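Local coordinates for type II secretion pathway related protein (Escherichia coli, PDB 3SOL) that is the soluble domain of the type II secretion system pilotin GspS, which probably guides secretin subunits to the outer membrane, at residues T17-M22 with V65-D70; C24-L29 with E80-L85. All coordinates share one frame; numbering follows the deposited sequence.

Contact 1: T17-M22 with V65-D70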
loop_
_atom_site.group_PDB
_atom_site.type_symbol
_atom_site.label_atom_id
_atom_site.label_comp_id
_atom_site.label_asym_id
_atom_site.label_seq_id
_atom_site.Cartn_x
_atom_site.Cartn_y
_atom_site.Cartn_z
ATOM N N THR A 17 2.724 -0.816 1.811
ATOM C CA THR A 17 2.256 -1.541 2.979
ATOM C C THR A 17 2.709 -3.001 2.890
ATOM O O THR A 17 3.156 -3.593 3.881
ATOM C CB THR A 17 0.706 -1.417 3.111
ATOM O OG1 THR A 17 0.361 -0.011 3.184
ATOM C CG2 THR A 17 0.236 -2.094 4.343
ATOM N N ARG A 18 2.631 -3.581 1.691
ATOM C CA ARG A 18 3.204 -4.923 1.453
ATOM C C ARG A 18 4.718 -4.960 1.721
ATOM O O ARG A 18 5.255 -5.901 2.325
ATOM C CB ARG A 18 2.908 -5.378 0.047
ATOM C CG ARG A 18 3.535 -6.682 -0.337
ATOM C CD ARG A 18 3.172 -6.961 -1.801
ATOM N NE ARG A 18 3.729 -8.213 -2.278
ATOM C CZ ARG A 18 3.627 -8.659 -3.530
ATOM N NH1 ARG A 18 2.997 -7.946 -4.467
ATOM N NH2 ARG A 18 4.150 -9.840 -3.845
ATOM N N TYR A 19 5.407 -3.927 1.282
ATOM C CA TYR A 19 6.842 -3.819 1.541
ATOM C C TYR A 19 7.131 -3.793 3.045
ATOM O O TYR A 19 8.022 -4.480 3.507
ATOM C CB TYR A 19 7.430 -2.594 0.838
ATOM C CG TYR A 19 8.856 -2.803 0.360
ATOM C CD1 TYR A 19 9.108 -3.141 -0.952
ATOM C CD2 TYR A 19 9.940 -2.673 1.220
ATOM C CE1 TYR A 19 10.395 -3.338 -1.418
ATOM C CE2 TYR A 19 11.260 -2.888 0.761
ATOM C CZ TYR A 19 11.459 -3.213 -0.562
ATOM O OH TYR A 19 12.707 -3.421 -1.092
ATOM N N LEU A 20 6.348 -3.030 3.810
ATOM C CA LEU A 20 6.524 -2.978 5.260
ATOM C C LEU A 20 6.334 -4.336 5.912
ATOM O O LEU A 20 7.111 -4.730 6.798
ATOM C CB LEU A 20 5.561 -1.958 5.883
ATOM C CG LEU A 20 5.939 -0.498 5.701
ATOM C CD1 LEU A 20 4.904 0.382 6.407
ATOM C CD2 LEU A 20 7.379 -0.236 6.245
ATOM N N LYS A 21 5.306 -5.056 5.475
ATOM C CA LYS A 21 5.000 -6.358 6.031
ATOM C C LYS A 21 6.052 -7.409 5.688
ATOM O O LYS A 21 6.436 -8.201 6.526
ATOM C CB LYS A 21 3.635 -6.827 5.534
ATOM C CG LYS A 21 2.488 -6.114 6.187
ATOM C CD LYS A 21 1.173 -6.343 5.423
ATOM C CE LYS A 21 0.744 -7.770 5.386
ATOM N NZ LYS A 21 -0.507 -7.896 4.575
ATOM N N MET A 22 6.504 -7.406 4.443
ATOM C CA MET A 22 7.392 -8.440 3.936
ATOM C C MET A 22 8.858 -8.172 4.333
ATOM O O MET A 22 9.588 -9.101 4.665
ATOM C CB MET A 22 7.275 -8.533 2.400
ATOM C CG MET A 22 5.945 -9.098 1.904
ATOM S SD MET A 22 5.844 -10.917 1.960
ATOM C CE MET A 22 7.412 -11.349 1.353
ATOM N N VAL A 65 7.507 -4.814 -7.400
ATOM C CA VAL A 65 8.701 -5.277 -8.091
ATOM C C VAL A 65 9.686 -4.130 -8.306
ATOM O O VAL A 65 10.887 -4.281 -8.053
ATOM C CB VAL A 65 8.357 -5.916 -9.421
ATOM C CG1 VAL A 65 9.632 -6.173 -10.231
ATOM C CG2 VAL A 65 7.566 -7.197 -9.183
ATOM N N ARG A 66 9.183 -2.982 -8.739
ATOM C CA ARG A 66 10.040 -1.817 -8.918
ATOM C C ARG A 66 10.674 -1.396 -7.596
ATOM O O ARG A 66 11.859 -1.063 -7.570
ATOM C CB ARG A 66 9.286 -0.642 -9.555
ATOM C CG ARG A 66 8.724 -0.968 -10.919
ATOM C CD ARG A 66 8.521 0.270 -11.775
ATOM N NE ARG A 66 7.519 1.200 -11.249
ATOM C CZ ARG A 66 6.202 1.136 -11.483
ATOM N NH1 ARG A 66 5.668 0.156 -12.218
ATOM N NH2 ARG A 66 5.399 2.063 -10.960
ATOM N N LEU A 67 9.904 -1.441 -6.499
ATOM C CA LEU A 67 10.420 -1.051 -5.185
ATOM C C LEU A 67 11.531 -1.985 -4.726
ATOM O O LEU A 67 12.527 -1.511 -4.190
ATOM C CB LEU A 67 9.313 -1.013 -4.123
ATOM C CG LEU A 67 8.186 0.011 -4.308
ATOM C CD1 LEU A 67 7.087 -0.208 -3.260
ATOM C CD2 LEU A 67 8.747 1.426 -4.230
ATOM N N THR A 68 11.379 -3.294 -4.937
ATOM C CA THR A 68 12.428 -4.243 -4.533
ATOM C C THR A 68 13.734 -3.998 -5.301
ATOM O O THR A 68 14.814 -4.135 -4.738
ATOM C CB THR A 68 12.007 -5.731 -4.664
ATOM O OG1 THR A 68 11.852 -6.094 -6.048
ATOM C CG2 THR A 68 10.708 -5.975 -3.924
ATOM N N ARG A 69 13.627 -3.600 -6.566
ATOM C CA ARG A 69 14.786 -3.366 -7.414
ATOM C C ARG A 69 15.482 -2.033 -7.179
ATOM O O ARG A 69 16.620 -1.867 -7.591
ATOM C CB ARG A 69 14.377 -3.396 -8.874
ATOM C CG ARG A 69 13.872 -4.699 -9.377
ATOM C CD ARG A 69 13.416 -4.489 -10.805
ATOM N NE ARG A 69 12.812 -5.677 -11.373
ATOM C CZ ARG A 69 13.488 -6.721 -11.844
ATOM N NH1 ARG A 69 14.823 -6.746 -11.822
ATOM N NH2 ARG A 69 12.819 -7.751 -12.347
ATOM N N ASP A 70 14.796 -1.076 -6.558
ATOM C CA ASP A 70 15.373 0.252 -6.280
ATOM C C ASP A 70 16.614 0.073 -5.403
ATOM O O ASP A 70 16.580 -0.697 -4.453
ATOM C CB ASP A 70 14.316 1.113 -5.583
ATOM C CG ASP A 70 14.778 2.513 -5.301
ATOM O OD1 ASP A 70 15.617 2.696 -4.400
ATOM O OD2 ASP A 70 14.277 3.441 -5.972
#

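Contact 2: C24-L29 with E80-L85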
loop_
_atom_site.group_PDB
_atom_site.type_symbol
_atom_site.label_atom_id
_atom_site.label_comp_id
_atom_site.label_asym_id
_atom_site.label_seq_id
_atom_site.Cartn_x
_atom_site.Cartn_y
_atom_site.Cartn_z
ATOM N N CYS A 24 10.099 -5.238 6.281
ATOM C CA CYS A 24 10.302 -4.311 7.403
ATOM C C CYS A 24 9.583 -4.767 8.674
ATOM O O CYS A 24 9.273 -3.952 9.541
ATOM C CB CYS A 24 9.861 -2.900 7.025
ATOM S SG CYS A 24 10.516 -2.323 5.446
ATOM N N ASN A 25 9.299 -6.062 8.771
ATOM C CA ASN A 25 8.864 -6.666 10.007
ATOM C C ASN A 25 7.583 -6.114 10.626
ATOM O O ASN A 25 7.371 -6.273 11.816
ATOM C CB ASN A 25 10.017 -6.648 11.011
ATOM C CG ASN A 25 11.126 -7.588 10.621
ATOM O OD1 ASN A 25 10.865 -8.752 10.311
ATOM N ND2 ASN A 25 12.355 -7.096 10.603
ATOM N N ARG A 26 6.686 -5.547 9.807
ATOM C CA ARG A 26 5.451 -4.948 10.342
ATOM C C ARG A 26 4.369 -6.010 10.479
ATOM O O ARG A 26 3.400 -6.063 9.720
ATOM C CB ARG A 26 4.980 -3.755 9.519
ATOM C CG ARG A 26 5.890 -2.564 9.632
ATOM C CD ARG A 26 5.896 -1.917 11.035
ATOM N NE ARG A 26 4.582 -1.536 11.537
ATOM C CZ ARG A 26 4.039 -0.315 11.497
ATOM N NH1 ARG A 26 4.672 0.711 10.935
ATOM N NH2 ARG A 26 2.860 -0.115 12.076
ATOM N N SER A 27 4.570 -6.827 11.506
ATOM C CA SER A 27 3.677 -7.898 11.890
ATOM C C SER A 27 2.287 -7.437 12.356
ATOM O O SER A 27 1.369 -8.252 12.457
ATOM C CB SER A 27 4.332 -8.621 13.045
ATOM O OG SER A 27 4.687 -7.701 14.073
ATOM N N ASP A 28 2.172 -6.157 12.696
ATOM C CA ASP A 28 0.945 -5.598 13.236
ATOM C C ASP A 28 -0.038 -5.228 12.155
ATOM O O ASP A 28 -1.226 -5.024 12.439
ATOM C CB ASP A 28 1.245 -4.358 14.094
ATOM C CG ASP A 28 2.087 -3.319 13.364
ATOM O OD1 ASP A 28 3.103 -3.676 12.697
ATOM O OD2 ASP A 28 1.742 -2.120 13.484
ATOM N N LEU A 29 0.429 -5.122 10.921
ATOM C CA LEU A 29 -0.443 -4.675 9.830
ATOM C C LEU A 29 -1.377 -5.787 9.344
ATOM O O LEU A 29 -1.008 -6.959 9.370
ATOM C CB LEU A 29 0.406 -4.101 8.687
ATOM C CG LEU A 29 1.218 -2.894 9.123
ATOM C CD1 LEU A 29 2.082 -2.354 7.974
ATOM C CD2 LEU A 29 0.297 -1.793 9.729
ATOM N N GLU A 80 11.444 5.278 5.470
ATOM C CA GLU A 80 10.602 6.180 4.686
ATOM C C GLU A 80 9.142 5.734 4.699
ATOM O O GLU A 80 8.237 6.554 4.935
ATOM C CB GLU A 80 11.132 6.293 3.242
ATOM C CG GLU A 80 12.466 7.026 3.139
ATOM C CD GLU A 80 12.349 8.541 3.285
ATOM O OE1 GLU A 80 11.261 9.073 3.618
ATOM O OE2 GLU A 80 13.372 9.222 3.078
ATOM N N PHE A 81 8.896 4.440 4.474
ATOM C CA PHE A 81 7.524 3.937 4.455
ATOM C C PHE A 81 6.859 3.948 5.825
ATOM O O PHE A 81 5.687 4.292 5.913
ATOM C CB PHE A 81 7.447 2.531 3.871
ATOM C CG PHE A 81 7.813 2.439 2.416
ATOM C CD1 PHE A 81 7.626 3.494 1.554
ATOM C CD2 PHE A 81 8.319 1.252 1.913
ATOM C CE1 PHE A 81 7.948 3.370 0.202
ATOM C CE2 PHE A 81 8.648 1.112 0.570
ATOM C CZ PHE A 81 8.466 2.167 -0.282
ATOM N N ASN A 82 7.597 3.608 6.883
ATOM C CA ASN A 82 7.039 3.651 8.248
ATOM C C ASN A 82 6.574 5.048 8.634
ATOM O O ASN A 82 5.526 5.198 9.271
ATOM C CB ASN A 82 8.024 3.107 9.313
ATOM C CG ASN A 82 8.018 1.597 9.427
ATOM O OD1 ASN A 82 6.976 0.956 9.265
ATOM N ND2 ASN A 82 9.171 1.010 9.769
ATOM N N ARG A 83 7.345 6.067 8.240
ATOM C CA ARG A 83 6.958 7.454 8.475
ATOM C C ARG A 83 5.754 7.876 7.633
ATOM O O ARG A 83 4.784 8.467 8.142
ATOM C CB ARG A 83 8.155 8.376 8.198
ATOM C CG ARG A 83 7.871 9.833 8.451
ATOM C CD ARG A 83 9.066 10.700 8.090
ATOM N NE ARG A 83 8.776 12.120 8.312
ATOM C CZ ARG A 83 9.375 12.902 9.214
ATOM N NH1 ARG A 83 10.337 12.431 10.008
ATOM N NH2 ARG A 83 9.024 14.180 9.308
ATOM N N ARG A 84 5.816 7.590 6.339
ATOM C CA ARG A 84 4.828 8.104 5.392
ATOM C C ARG A 84 3.454 7.434 5.486
ATOM O O ARG A 84 2.442 8.087 5.228
ATOM C CB ARG A 84 5.365 7.969 3.971
ATOM C CG ARG A 84 6.595 8.836 3.739
ATOM C CD ARG A 84 6.348 9.958 2.755
ATOM N NE ARG A 84 7.522 10.832 2.604
ATOM C CZ ARG A 84 8.703 10.446 2.103
ATOM N NH1 ARG A 84 8.899 9.194 1.683
ATOM N NH2 ARG A 84 9.707 11.323 2.018
ATOM N N LEU A 85 3.411 6.159 5.880
ATOM C CA LEU A 85 2.150 5.404 5.895
ATOM C C LEU A 85 1.329 5.572 7.194
ATOM O O LEU A 85 0.286 4.932 7.364
ATOM C CB LEU A 85 2.415 3.926 5.610
ATOM C CG LEU A 85 2.799 3.591 4.167
ATOM C CD1 LEU A 85 3.221 2.134 4.036
ATOM C CD2 LEU A 85 1.622 3.847 3.262
HETATM O O HOH W 1 10.393 -1.211 9.737
HETATM O O HOH W 2 3.952 3.517 10.732
#

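Contact 1: T17-M22 with V65-D70
Y19 lies against the backbone and side chains of L67 and T68, its ring crossing between helix 5-23 and helix 53-69. The backbones stay well apart, with the CA atoms of Y19 and L67 8.1 Å from each other, and the tyrosine reaches across. The CE1 corner of the ring does most of the touching. Y19 CE1 is 3.7 Å from both L67 CB and T68 CG2, which meet the ring obliquely. The CA of T68 lies in the ring plane, 3.5 Å from Y19 OH. This is largely apolar packing of helix on helix within the all-helical pilotin fold, on the last turns of helix 53-69. The phenol oxygen takes its polar partners from helix 74-84, where E74 and K77 hydrogen-bond to it. K77 also reaches the carbonyl oxygens of L67 and D70, so one lysine links the tyrosine to the C-terminal end of helix 53-69. T68 turns its hydroxyl back onto its own helix, OG1 bonding V65 O at 2.9 Å. Its chi1 of 68° sets OG1 between the backbone N and the carbonyl carbon, and puts CG2 beside the N, where it meets the ring. V65 O also accepts from R69 N, on the same face.

Contact 2: C24-L29 with E80-L85
R26 and N82 meet where the loop after helix 5-23, with R26 at the centre of an inverse gamma turn and at the start of a type I turn to L29, passes the last turn of helix 74-84. Their side chains make the direct link. R26 NH1 donates to N82 OD1 at 2.9 Å, with an N-H...O angle of 154°. The oxygen lies at the guanidinium edge, close to its plane. From the amide's side the donor sits above the carbonyl plane, 46° out of it, and so not on a lone pair. R26 CD also touches N82 OD1, at 3.5 Å. The arginine chain is bent at chi2 and chi3, which brings the guanidinium alongside D28. It grips the carboxylate side-on through NE and NH2: R26 NE bonds D28 OD1 at 2.8 Å, and R26 NH2 bonds D28 OD2 at 2.7 Å. Both carboxylate oxygens use their syn lone pairs. This salt bridge fixes the rotation of the guanidinium and probably steadies the NH1 that serves N82. With an alanine at this position, N82 OD1 would probably lose this donor and D28 the charge it pairs with. Water adds to the link. One water oxygen accepts from R26 NH1 at 2.9 Å. The same water donates to N82 O at 2.7 Å. A second water donates to C24 O at 3.0 Å, but its link to N82 ND2 is too short to be trusted and remains doubtful. The loop is also tied covalently, through the disulfide of C24 with C78 on helix 74-84. A disulfide next to a hydrated arginine-asparagine bridge thus joins the loop to helix 74-84 at the surface of this helical PulS/OutS-family pilotin domain.

How the contacts relate
Contact 1 and contact 2 have centres about 11 Å apart and meet through L20, on helix 5-23. L20 O probably accepts a hydrogen bond from R26 N at 3.1 Å, which would tie the loop of contact 2 to the helix of contact 1. The leucine side chain packs on helix 74-84 and the residue after it. L20 CD2 lies 3.6 Å from F81 CB, and L20 CD1 lies 3.4 Å from L85 CD1. F81 also touches L67, in segment 65-70 of contact 1. Helix 53-69 and helix 74-84 follow each other in the chain, and the segments of the two contacts alternate in sequence. Contact 1 is partly buried, whereas contact 2 is at the surface.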